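Local coordinates for envelopment polyprotein (Bovine Schmallenberg virus BH80/Germany/2011, PDB 7A56), which probably drives fusion of the viral envelope with a host cell membrane during entry, as a class II membrane fusion glycoprotein, here in its postfusion trimer, at residues A[89-94]-A[340-345]; A[115-120]-A[188-193]. One frame throughout, in Å; residues are numbered along the deposited sequence.

Contact 1. Residues A[89-94]-A[340-345]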
loop_
_atom_site.group_PDB
_atom_site.type_symbol
_atom_site.label_atom_id
_atom_site.label_comp_id
_atom_site.label_asym_id
_atom_site.label_seq_id
_atom_site.Cartn_x
_atom_site.Cartn_y
_atom_site.Cartn_z
ATOM N N ILE A 89 -31.479 3.732 16.923
ATOM C CA ILE A 89 -32.801 3.684 16.285
ATOM C C ILE A 89 -33.827 3.654 17.379
ATOM O O ILE A 89 -33.834 2.733 18.201
ATOM C CB ILE A 89 -33.004 2.478 15.359
ATOM C CG1 ILE A 89 -31.921 2.441 14.281
ATOM C CG2 ILE A 89 -34.439 2.506 14.705
ATOM C CD1 ILE A 89 -32.191 3.400 13.128
ATOM N N ASN A 90 -34.732 4.628 17.359
ATOM C CA ASN A 90 -35.877 4.654 18.254
ATOM C C ASN A 90 -37.101 3.976 17.619
ATOM O O ASN A 90 -37.420 4.195 16.441
ATOM C CB ASN A 90 -36.167 6.106 18.615
ATOM C CG ASN A 90 -37.353 6.252 19.522
ATOM O OD1 ASN A 90 -37.357 5.739 20.650
ATOM N ND2 ASN A 90 -38.358 6.986 19.058
ATOM N N ILE A 91 -37.713 3.078 18.391
ATOM C CA ILE A 91 -38.901 2.327 18.015
ATOM C C ILE A 91 -40.088 2.981 18.711
ATOM O O ILE A 91 -40.081 3.125 19.955
ATOM C CB ILE A 91 -38.797 0.851 18.435
ATOM C CG1 ILE A 91 -37.389 0.266 18.129
ATOM C CG2 ILE A 91 -39.908 0.077 17.748
ATOM C CD1 ILE A 91 -37.080 0.355 16.652
ATOM N N ALA A 92 -41.126 3.284 17.922
ATOM C CA ALA A 92 -42.319 3.950 18.432
ATOM C C ALA A 92 -43.583 3.322 17.855
ATOM O O ALA A 92 -43.594 2.791 16.738
ATOM C CB ALA A 92 -42.279 5.452 18.085
ATOM N N MET A 93 -44.658 3.393 18.637
ATOM C CA MET A 93 -45.998 3.120 18.116
ATOM C C MET A 93 -46.286 3.992 16.902
ATOM O O MET A 93 -45.821 5.140 16.852
ATOM C CB MET A 93 -47.034 3.391 19.202
ATOM C CG MET A 93 -46.913 2.488 20.397
ATOM S SD MET A 93 -47.245 0.758 19.984
ATOM C CE MET A 93 -49.053 0.810 19.897
ATOM N N PRO A 94 -47.021 3.485 15.908
ATOM C CA PRO A 94 -47.400 4.310 14.749
ATOM C C PRO A 94 -48.176 5.541 15.188
ATOM O O PRO A 94 -49.132 5.440 15.961
ATOM C CB PRO A 94 -48.281 3.373 13.917
ATOM C CG PRO A 94 -47.919 2.026 14.368
ATOM C CD PRO A 94 -47.563 2.123 15.799
ATOM N N ILE A 340 -34.029 -3.284 9.898
ATOM C CA ILE A 340 -34.805 -3.690 11.072
ATOM C C ILE A 340 -36.286 -3.638 10.686
ATOM O O ILE A 340 -36.738 -2.635 10.118
ATOM C CB ILE A 340 -34.544 -2.752 12.269
ATOM C CG1 ILE A 340 -33.070 -2.822 12.734
ATOM C CG2 ILE A 340 -35.540 -3.035 13.432
ATOM C CD1 ILE A 340 -32.661 -1.486 13.411
ATOM N N MET A 341 -36.986 -4.758 10.889
ATOM C CA MET A 341 -38.417 -4.931 10.541
ATOM C C MET A 341 -39.099 -5.664 11.685
ATOM O O MET A 341 -39.022 -6.900 11.761
ATOM C CB MET A 341 -38.525 -5.720 9.241
ATOM C CG MET A 341 -40.002 -5.912 8.699
ATOM S SD MET A 341 -39.844 -6.201 6.916
ATOM C CE MET A 341 -41.376 -5.457 6.326
ATOM N N LEU A 342 -39.790 -4.911 12.560
ATOM C CA LEU A 342 -40.373 -5.487 13.766
ATOM C C LEU A 342 -41.884 -5.726 13.648
ATOM O O LEU A 342 -42.469 -6.384 14.517
ATOM C CB LEU A 342 -40.093 -4.575 14.970
ATOM C CG LEU A 342 -38.620 -4.218 15.164
ATOM C CD1 LEU A 342 -38.332 -3.396 16.453
ATOM C CD2 LEU A 342 -37.802 -5.486 15.209
ATOM N N GLY A 343 -42.523 -5.201 12.632
ATOM C CA GLY A 343 -43.997 -5.195 12.655
ATOM C C GLY A 343 -44.501 -3.799 12.366
ATOM O O GLY A 343 -43.837 -3.065 11.638
ATOM N N ASP A 344 -45.640 -3.393 12.941
ATOM C CA ASP A 344 -46.274 -2.122 12.599
ATOM C C ASP A 344 -45.781 -1.010 13.516
ATOM O O ASP A 344 -46.405 -0.658 14.527
ATOM C CB ASP A 344 -47.800 -2.292 12.670
ATOM C CG ASP A 344 -48.573 -1.020 12.323
ATOM O OD1 ASP A 344 -48.075 -0.135 11.584
ATOM O OD2 ASP A 344 -49.736 -0.929 12.775
ATOM N N PHE A 345 -44.606 -0.457 13.170
ATOM C CA PHE A 345 -43.952 0.538 14.001
ATOM C C PHE A 345 -43.479 1.720 13.166
ATOM O O PHE A 345 -43.379 1.644 11.940
ATOM C CB PHE A 345 -42.779 -0.102 14.756
ATOM C CG PHE A 345 -43.225 -1.185 15.659
ATOM C CD1 PHE A 345 -43.797 -0.884 16.875
ATOM C CD2 PHE A 345 -43.147 -2.492 15.268
ATOM C CE1 PHE A 345 -44.238 -1.868 17.711
ATOM C CE2 PHE A 345 -43.604 -3.493 16.107
ATOM C CZ PHE A 345 -44.127 -3.178 17.336
#
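Two strands from different sheets, 86-92 and 335-343, face each other here across an apolar core, and no hydrogen bond joins residues 89-94 to 340-345. The CB atoms of I89 and I340 both point toward the opposite strand. The two side chains pass one another running opposite ways, I89 CG1 resting 4.1 Å from I340 CD1, while I75 of strand 70-80 packs on both. Further along, the L342 side chain lies roughly perpendicular to I91: a single methyl, L342 CD1, is 4.0 Å from I91 CD1 and equally near I91 CG2. That CG2 branch, anti to the backbone N of I91, also reaches the F345 ring obliquely, 4.1 Å from F345 CD1. The A92 carbonyl O sits at the edge of the same ring, near its plane, 3.7 Å from F345 CD1. Y26 and L30 of helix 23-40 also pack on F345. Toward P94 and F345 the backbones draw together, to 5.2 Å between P94 CA and F345 CA. P94 CG lies against the peptide of D344, 3.1 Å from D344 O, and 3.5 Å from D344 OD1, whose charge is met by R71 in a salt bridge. An inverse gamma turn is centred on D344, just after G343, whose backbone angles (phi 129°, psi -148°) suit glycine. Two sheets packed through apolar side chains form a beta sandwich, consistent with the central domain of class II fusion proteins.

Contact 2. Residues A[115-120]-A[188-193]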
loop_
_atom_site.group_PDB
_atom_site.type_symbol
_atom_site.label_atom_id
_atom_site.label_comp_id
_atom_site.label_asym_id
_atom_site.label_seq_id
_atom_site.Cartn_x
_atom_site.Cartn_y
_atom_site.Cartn_z
ATOM N N TYR A 115 3.323 -12.869 11.726
ATOM C CA TYR A 115 4.707 -12.538 11.385
ATOM C C TYR A 115 5.612 -13.657 11.859
ATOM O O TYR A 115 5.297 -14.378 12.821
ATOM C CB TYR A 115 5.148 -11.198 12.026
ATOM C CG TYR A 115 4.516 -9.976 11.363
ATOM C CD1 TYR A 115 3.115 -9.718 11.469
ATOM C CD2 TYR A 115 5.295 -9.081 10.627
ATOM C CE1 TYR A 115 2.562 -8.607 10.834
ATOM C CE2 TYR A 115 4.774 -7.977 10.017
ATOM C CZ TYR A 115 3.365 -7.739 10.125
ATOM O OH TYR A 115 2.804 -6.656 9.484
ATOM N N ARG A 116 6.780 -13.758 11.201
ATOM C CA ARG A 116 7.757 -14.769 11.581
ATOM C C ARG A 116 9.144 -14.166 11.794
ATOM O O ARG A 116 9.584 -13.216 11.125
ATOM C CB ARG A 116 7.869 -15.916 10.570
ATOM C CG ARG A 116 8.287 -15.508 9.224
ATOM C CD ARG A 116 8.571 -16.744 8.363
ATOM N NE ARG A 116 8.833 -16.345 6.980
ATOM C CZ ARG A 116 10.044 -16.245 6.443
ATOM N NH1 ARG A 116 10.185 -15.865 5.174
ATOM N NH2 ARG A 116 11.118 -16.553 7.164
ATOM N N PHE A 117 9.830 -14.764 12.753
ATOM C CA PHE A 117 11.082 -14.200 13.203
ATOM C C PHE A 117 12.143 -14.389 12.126
ATOM O O PHE A 117 12.301 -15.499 11.589
ATOM C CB PHE A 117 11.511 -14.851 14.505
ATOM C CG PHE A 117 12.925 -14.500 14.885
ATOM C CD1 PHE A 117 13.213 -13.307 15.530
ATOM C CD2 PHE A 117 13.965 -15.372 14.585
ATOM C CE1 PHE A 117 14.549 -13.010 15.873
ATOM C CE2 PHE A 117 15.246 -15.055 14.916
ATOM C CZ PHE A 117 15.517 -13.889 15.580
ATOM N N LEU A 118 12.862 -13.299 11.810
ATOM C CA LEU A 118 13.996 -13.348 10.879
ATOM C C LEU A 118 15.362 -13.335 11.567
ATOM O O LEU A 118 16.157 -14.237 11.316
ATOM C CB LEU A 118 13.945 -12.180 9.882
ATOM C CG LEU A 118 12.702 -12.113 8.997
ATOM C CD1 LEU A 118 12.944 -10.938 8.034
ATOM C CD2 LEU A 118 12.448 -13.424 8.282
ATOM N N TYR A 119 15.649 -12.341 12.417
ATOM C CA TYR A 119 16.999 -12.274 12.983
ATOM C C TYR A 119 17.014 -11.205 14.070
ATOM O O TYR A 119 16.111 -10.372 14.154
ATOM C CB TYR A 119 18.038 -11.952 11.891
ATOM C CG TYR A 119 17.755 -10.627 11.170
ATOM C CD1 TYR A 119 18.088 -9.406 11.781
ATOM C CD2 TYR A 119 17.213 -10.611 9.866
ATOM C CE1 TYR A 119 17.898 -8.224 11.149
ATOM C CE2 TYR A 119 16.970 -9.420 9.219
ATOM C CZ TYR A 119 17.309 -8.230 9.865
ATOM O OH TYR A 119 17.060 -7.019 9.264
ATOM N N GLU A 120 18.079 -11.196 14.860
ATOM C CA GLU A 120 18.395 -10.102 15.766
ATOM C C GLU A 120 19.523 -9.280 15.166
ATOM O O GLU A 120 20.365 -9.813 14.439
ATOM C CB GLU A 120 18.856 -10.611 17.136
ATOM C CG GLU A 120 17.812 -11.084 18.044
ATOM C CD GLU A 120 18.401 -11.632 19.339
ATOM O OE1 GLU A 120 19.235 -12.578 19.276
ATOM O OE2 GLU A 120 18.037 -11.105 20.418
ATOM N N LYS A 188 14.738 -7.261 17.282
ATOM C CA LYS A 188 14.332 -8.504 16.621
ATOM C C LYS A 188 13.503 -8.146 15.403
ATOM O O LYS A 188 12.564 -7.366 15.508
ATOM C CB LYS A 188 13.509 -9.421 17.530
ATOM C CG LYS A 188 14.149 -9.662 18.905
ATOM C CD LYS A 188 13.431 -10.797 19.662
ATOM C CE LYS A 188 14.353 -11.439 20.722
ATOM N NZ LYS A 188 14.888 -10.438 21.682
ATOM N N ILE A 189 13.831 -8.741 14.272
ATOM C CA ILE A 189 13.242 -8.403 12.992
ATOM C C ILE A 189 12.387 -9.585 12.559
ATOM O O ILE A 189 12.815 -10.763 12.676
ATOM C CB ILE A 189 14.308 -8.025 11.939
ATOM C CG1 ILE A 189 14.838 -6.582 12.147
ATOM C CG2 ILE A 189 13.684 -8.101 10.524
ATOM C CD1 ILE A 189 15.508 -6.232 13.475
ATOM N N TYR A 190 11.125 -9.247 12.130
ATOM C CA TYR A 190 10.089 -10.170 11.674
ATOM C C TYR A 190 9.572 -9.790 10.291
ATOM O O TYR A 190 9.568 -8.623 9.903
ATOM C CB TYR A 190 8.885 -10.156 12.600
ATOM C CG TYR A 190 9.228 -10.555 14.021
ATOM C CD1 TYR A 190 9.717 -9.624 14.919
ATOM C CD2 TYR A 190 8.973 -11.840 14.468
ATOM C CE1 TYR A 190 10.022 -9.987 16.237
ATOM C CE2 TYR A 190 9.241 -12.210 15.771
ATOM C CZ TYR A 190 9.754 -11.271 16.647
ATOM O OH TYR A 190 9.986 -11.624 17.958
ATOM N N LYS A 191 9.122 -10.802 9.556
ATOM C CA LYS A 191 8.514 -10.623 8.246
ATOM C C LYS A 191 7.044 -11.077 8.295
ATOM O O LYS A 191 6.733 -12.115 8.900
ATOM C CB LYS A 191 9.261 -11.438 7.207
ATOM C CG LYS A 191 8.872 -11.104 5.780
ATOM C CD LYS A 191 9.682 -12.000 4.835
ATOM C CE LYS A 191 9.516 -11.552 3.400
ATOM N NZ LYS A 191 10.435 -12.280 2.434
ATOM N N LYS A 192 6.186 -10.373 7.559
ATOM C CA LYS A 192 4.751 -10.776 7.455
ATOM C C LYS A 192 4.655 -12.157 6.801
ATOM O O LYS A 192 5.322 -12.418 5.789
ATOM C CB LYS A 192 4.009 -9.722 6.636
ATOM C CG LYS A 192 2.456 -9.955 6.503
ATOM C CD LYS A 192 1.736 -8.639 6.138
ATOM C CE LYS A 192 2.127 -8.183 4.765
ATOM N NZ LYS A 192 1.789 -6.737 4.534
ATOM N N SER A 193 3.887 -13.076 7.427
ATOM C CA SER A 193 3.834 -14.479 7.021
ATOM C C SER A 193 2.396 -14.969 6.834
ATOM O O SER A 193 2.124 -16.166 6.996
ATOM C CB SER A 193 4.584 -15.362 8.033
ATOM O OG SER A 193 4.013 -15.272 9.349
HETATM O O HOH W 1 4.404 -17.224 11.798
HETATM O O HOH W 2 16.785 -8.696 20.946
#
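Strands 115-120 and 188-192 run antiparallel, their N-to-C directions 139° apart, and a classic beta bulge sets L118 and Y119 together opposite I189. I189 O accepts from both amides, 2.7 Å from L118 N and 3.3 Å from Y119 N; R116 and K191 form a hydrogen-bonded pair before it. On one sheet face, K192 CA sits over the Y115 ring in a CH-pi contact, 3.9 Å from its centroid, and the F117 edge points at the Y190 face in a T-shaped stack with planes at 77°. On the other, I189 CB makes a CH-pi contact over one Y119 ring face; CG of Y119 stands between the backbone N and carbonyl carbon (chi1 58°), and Y119 CE1 comes 3.6 Å from I189 CG1. R116 and K191 extend side by side there, R116 NH1 4.5 Å from K191 NZ. Their like charges are probably offset by E311 of the second subunit, paired with R116, and by D256, paired with K191. At the far end E120 OE2 and K188 NZ form a salt bridge at 3.5 Å, weak as a hydrogen bond, also bridged by a water that donates to E120 OE2 and accepts from K188 NZ at 2.7 Å.

The two contacts lie far apart in an elongated chain, their centres 53 Å and their nearest atoms about 36 Å from each other. What connects them is the long strand 98-134: its start pairs with strand 86-92 of contact 1, and its later part supplies residues 115-120 of contact 2. In sequence, both segments of contact 2 fall between the two of contact 1, so the chain runs out through 115-120 and 188-193 before returning at 340-345. Contact 1 joins two sheets within the chain and touches no other subunit, whereas contact 2, near the chain's centre, borders the second subunit of the postfusion trimer.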